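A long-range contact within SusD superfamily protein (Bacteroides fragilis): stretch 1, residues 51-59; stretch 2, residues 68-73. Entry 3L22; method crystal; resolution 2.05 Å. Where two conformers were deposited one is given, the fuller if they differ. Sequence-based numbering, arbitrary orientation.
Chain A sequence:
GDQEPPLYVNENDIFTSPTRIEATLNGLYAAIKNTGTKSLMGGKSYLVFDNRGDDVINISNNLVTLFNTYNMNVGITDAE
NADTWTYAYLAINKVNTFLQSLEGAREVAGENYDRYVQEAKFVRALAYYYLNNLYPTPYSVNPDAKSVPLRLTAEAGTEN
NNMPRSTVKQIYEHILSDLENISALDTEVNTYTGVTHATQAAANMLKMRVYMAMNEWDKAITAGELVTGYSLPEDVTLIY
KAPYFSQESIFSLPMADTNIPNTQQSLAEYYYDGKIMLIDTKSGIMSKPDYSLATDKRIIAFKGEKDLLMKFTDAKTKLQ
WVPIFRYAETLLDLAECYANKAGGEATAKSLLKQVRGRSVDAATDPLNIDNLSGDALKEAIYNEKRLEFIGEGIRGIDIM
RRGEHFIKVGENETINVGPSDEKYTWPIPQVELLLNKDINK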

# COMPACT_ATOMS: atom_id res chain seq x y z
N ASN A 51 7.13 8.83 -0.66
CA ASN A 51 7.48 10.16 -1.15
C ASN A 51 6.36 11.20 -0.96
O ASN A 51 6.63 12.37 -0.68
CB ASN A 51 7.87 10.10 -2.63
CG ASN A 51 9.36 9.77 -2.82
OD1 ASN A 51 10.19 10.67 -2.92
ND2 ASN A 51 9.71 8.47 -2.81
N ARG A 52 5.11 10.78 -1.08
CA ARG A 52 3.99 11.68 -0.81
C ARG A 52 3.90 12.07 0.64
O ARG A 52 3.48 13.19 0.93
CB ARG A 52 2.67 11.11 -1.35
CG ARG A 52 2.64 11.17 -2.87
CD ARG A 52 1.38 10.60 -3.55
NE ARG A 52 0.09 11.08 -3.06
CZ ARG A 52 -0.49 12.25 -3.36
NH1 ARG A 52 0.09 13.15 -4.16
NH2 ARG A 52 -1.70 12.51 -2.86
N GLY A 53 4.38 11.21 1.52
CA GLY A 53 4.41 11.48 2.93
C GLY A 53 5.46 12.45 3.44
O GLY A 53 6.14 13.13 2.67
N ASP A 54 5.59 12.47 4.76
CA ASP A 54 6.31 13.48 5.49
C ASP A 54 7.33 12.89 6.49
O ASP A 54 7.88 13.60 7.34
CB ASP A 54 5.29 14.35 6.23
CG ASP A 54 4.41 13.53 7.20
OD1 ASP A 54 4.60 12.30 7.32
OD2 ASP A 54 3.49 14.11 7.82
N ASP A 55 7.62 11.60 6.33
CA ASP A 55 8.53 10.89 7.24
C ASP A 55 9.89 10.57 6.65
O ASP A 55 10.83 10.29 7.39
CB ASP A 55 7.82 9.66 7.74
CG ASP A 55 6.67 10.00 8.68
OD1 ASP A 55 6.79 11.01 9.45
OD2 ASP A 55 5.65 9.28 8.67
N VAL A 56 9.96 10.56 5.32
CA VAL A 56 11.21 10.49 4.56
C VAL A 56 11.30 11.74 3.72
O VAL A 56 10.28 12.43 3.58
CB VAL A 56 11.27 9.20 3.69
CG1 VAL A 56 11.44 7.98 4.60
CG2 VAL A 56 10.04 9.04 2.76
N ILE A 57 12.52 12.05 3.24
CA ILE A 57 12.74 13.14 2.30
C ILE A 57 13.45 12.63 1.08
O ILE A 57 14.27 11.75 1.18
CB ILE A 57 13.57 14.31 2.88
CG1 ILE A 57 14.90 13.82 3.52
CG2 ILE A 57 12.72 15.05 3.84
CD1 ILE A 57 15.89 14.95 3.92
N ASN A 58 13.13 13.23 -0.06
CA ASN A 58 13.77 12.93 -1.32
C ASN A 58 14.71 14.09 -1.61
O ASN A 58 14.26 15.21 -1.80
CB ASN A 58 12.71 12.78 -2.43
CG ASN A 58 13.29 12.28 -3.74
OD1 ASN A 58 14.40 12.70 -4.14
ND2 ASN A 58 12.55 11.38 -4.43
N ILE A 59 16.01 13.83 -1.60
CA ILE A 59 17.01 14.87 -1.85
C ILE A 59 17.69 14.72 -3.22
O ILE A 59 18.71 15.32 -3.49
CB ILE A 59 18.04 14.99 -0.67
CG1 ILE A 59 18.72 13.65 -0.33
CG2 ILE A 59 17.37 15.57 0.59
CD1 ILE A 59 19.68 13.15 -1.38
N ASN A 68 9.56 14.94 -8.17
CA ASN A 68 8.28 15.63 -8.33
C ASN A 68 7.14 15.05 -7.47
O ASN A 68 6.24 15.78 -7.07
CB ASN A 68 7.82 15.69 -9.80
CG ASN A 68 8.23 16.97 -10.50
OD1 ASN A 68 8.68 17.94 -9.88
ND2 ASN A 68 8.06 16.99 -11.82
N THR A 69 7.20 13.75 -7.18
CA THR A 69 6.23 13.17 -6.27
C THR A 69 6.43 13.73 -4.88
O THR A 69 5.46 14.16 -4.24
CB THR A 69 6.30 11.65 -6.23
OG1 THR A 69 5.96 11.16 -7.52
CG2 THR A 69 5.31 11.09 -5.16
N TYR A 70 7.68 13.75 -4.41
CA TYR A 70 7.98 14.25 -3.07
C TYR A 70 7.56 15.71 -2.89
O TYR A 70 6.98 16.09 -1.88
CB TYR A 70 9.47 14.13 -2.72
CG TYR A 70 9.74 14.73 -1.33
CD1 TYR A 70 9.35 14.05 -0.17
CD2 TYR A 70 10.33 15.99 -1.18
CE1 TYR A 70 9.52 14.62 1.10
CE2 TYR A 70 10.52 16.56 0.09
CZ TYR A 70 10.11 15.88 1.22
OH TYR A 70 10.29 16.44 2.46
N ASN A 71 7.86 16.51 -3.91
CA ASN A 71 7.54 17.93 -3.93
C ASN A 71 6.10 18.25 -4.27
O ASN A 71 5.73 19.42 -4.37
CB ASN A 71 8.47 18.63 -4.91
CG ASN A 71 9.87 18.79 -4.39
OD1 ASN A 71 10.11 18.81 -3.17
ND2 ASN A 71 10.81 18.96 -5.31
N MSE A 72 5.26 17.23 -4.43
CA MSE A 72 3.83 17.44 -4.67
C MSE A 72 3.65 18.29 -5.93
O MSE A 72 2.89 19.25 -5.96
CB MSE A 72 3.12 18.08 -3.46
CG MSE A 72 3.37 17.39 -2.16
SE MSE A 72 2.76 15.54 -2.10
CE MSE A 72 0.84 15.85 -2.05
N ASN A 73 4.34 17.87 -6.99
CA ASN A 73 4.41 18.64 -8.20
C ASN A 73 4.22 17.77 -9.44
O ASN A 73 4.71 18.12 -10.49
CB ASN A 73 5.75 19.37 -8.26
CG ASN A 73 5.77 20.49 -9.29
OD1 ASN A 73 4.82 21.26 -9.38
ND2 ASN A 73 6.84 20.59 -10.06
O HOH W 1 2.87 13.71 -5.44
O HOH W 2 9.42 14.90 4.39

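This is a packing contact centred on the ring of Tyr70, with no direct hydrogen bond between the stretches and two water molecules supplying the polar links. Of the 440 Å² buried in total, Tyr70 contributes 135 Å², the largest share of any residue.

The backbones come closest where Asn51 meets Tyr70, with their CA atoms 4.5 Å apart. Here a CA-H...O contact forms: Tyr70 CA lies 3.3 Å from Asn51 O, and the angle at the hydrogen, 169°, is nearly linear. The same oxygen is 3.2 Å from Tyr70 CD1, so it sits beside both the backbone and the ring. With chi1 at 177° (t), the tyrosine side chain lies alongside the backbone of residues 51 to 58. Asn58 N and Ile57 C lie over one face of its ring, Ile57 CG2 packs 3.8 Å from Tyr70 CZ, and Asn58 CB reaches Tyr70 CB at 3.5 Å. Asn58 is tied back to Asn51 by a hydrogen bond from Asn58 ND2 to Asn51 OD1 (2.9 Å, 164°), which joins two side chains that both touch the tyrosine CB.

The phenol end is anchored through water 2, which accepts from Tyr70 OH at 2.6 Å and donates to Val56 O at 2.7 Å. Water 1 plays the equivalent part for Arg52, accepting from Arg52 NH1 at 3.1 Å and donating to Thr69 O at 2.9 Å.

Around that second bridge the side chains pack: Arg52 CG lies 3.5 Å from Thr69 CG2, an aliphatic contact, while Met72 CE, the methyl of a selenomethionine, comes within 3.5 Å of Arg52 NH1, oblique to the guanidinium. Met72 has positive phi (58°) and closes the helix in a Schellman motif; the bonds from Met72 N to Thr69 O (3.1 Å) and Asn73 N to Asn68 O (2.8 Å) hold that turn. Thr69 O therefore serves both the turn and the water.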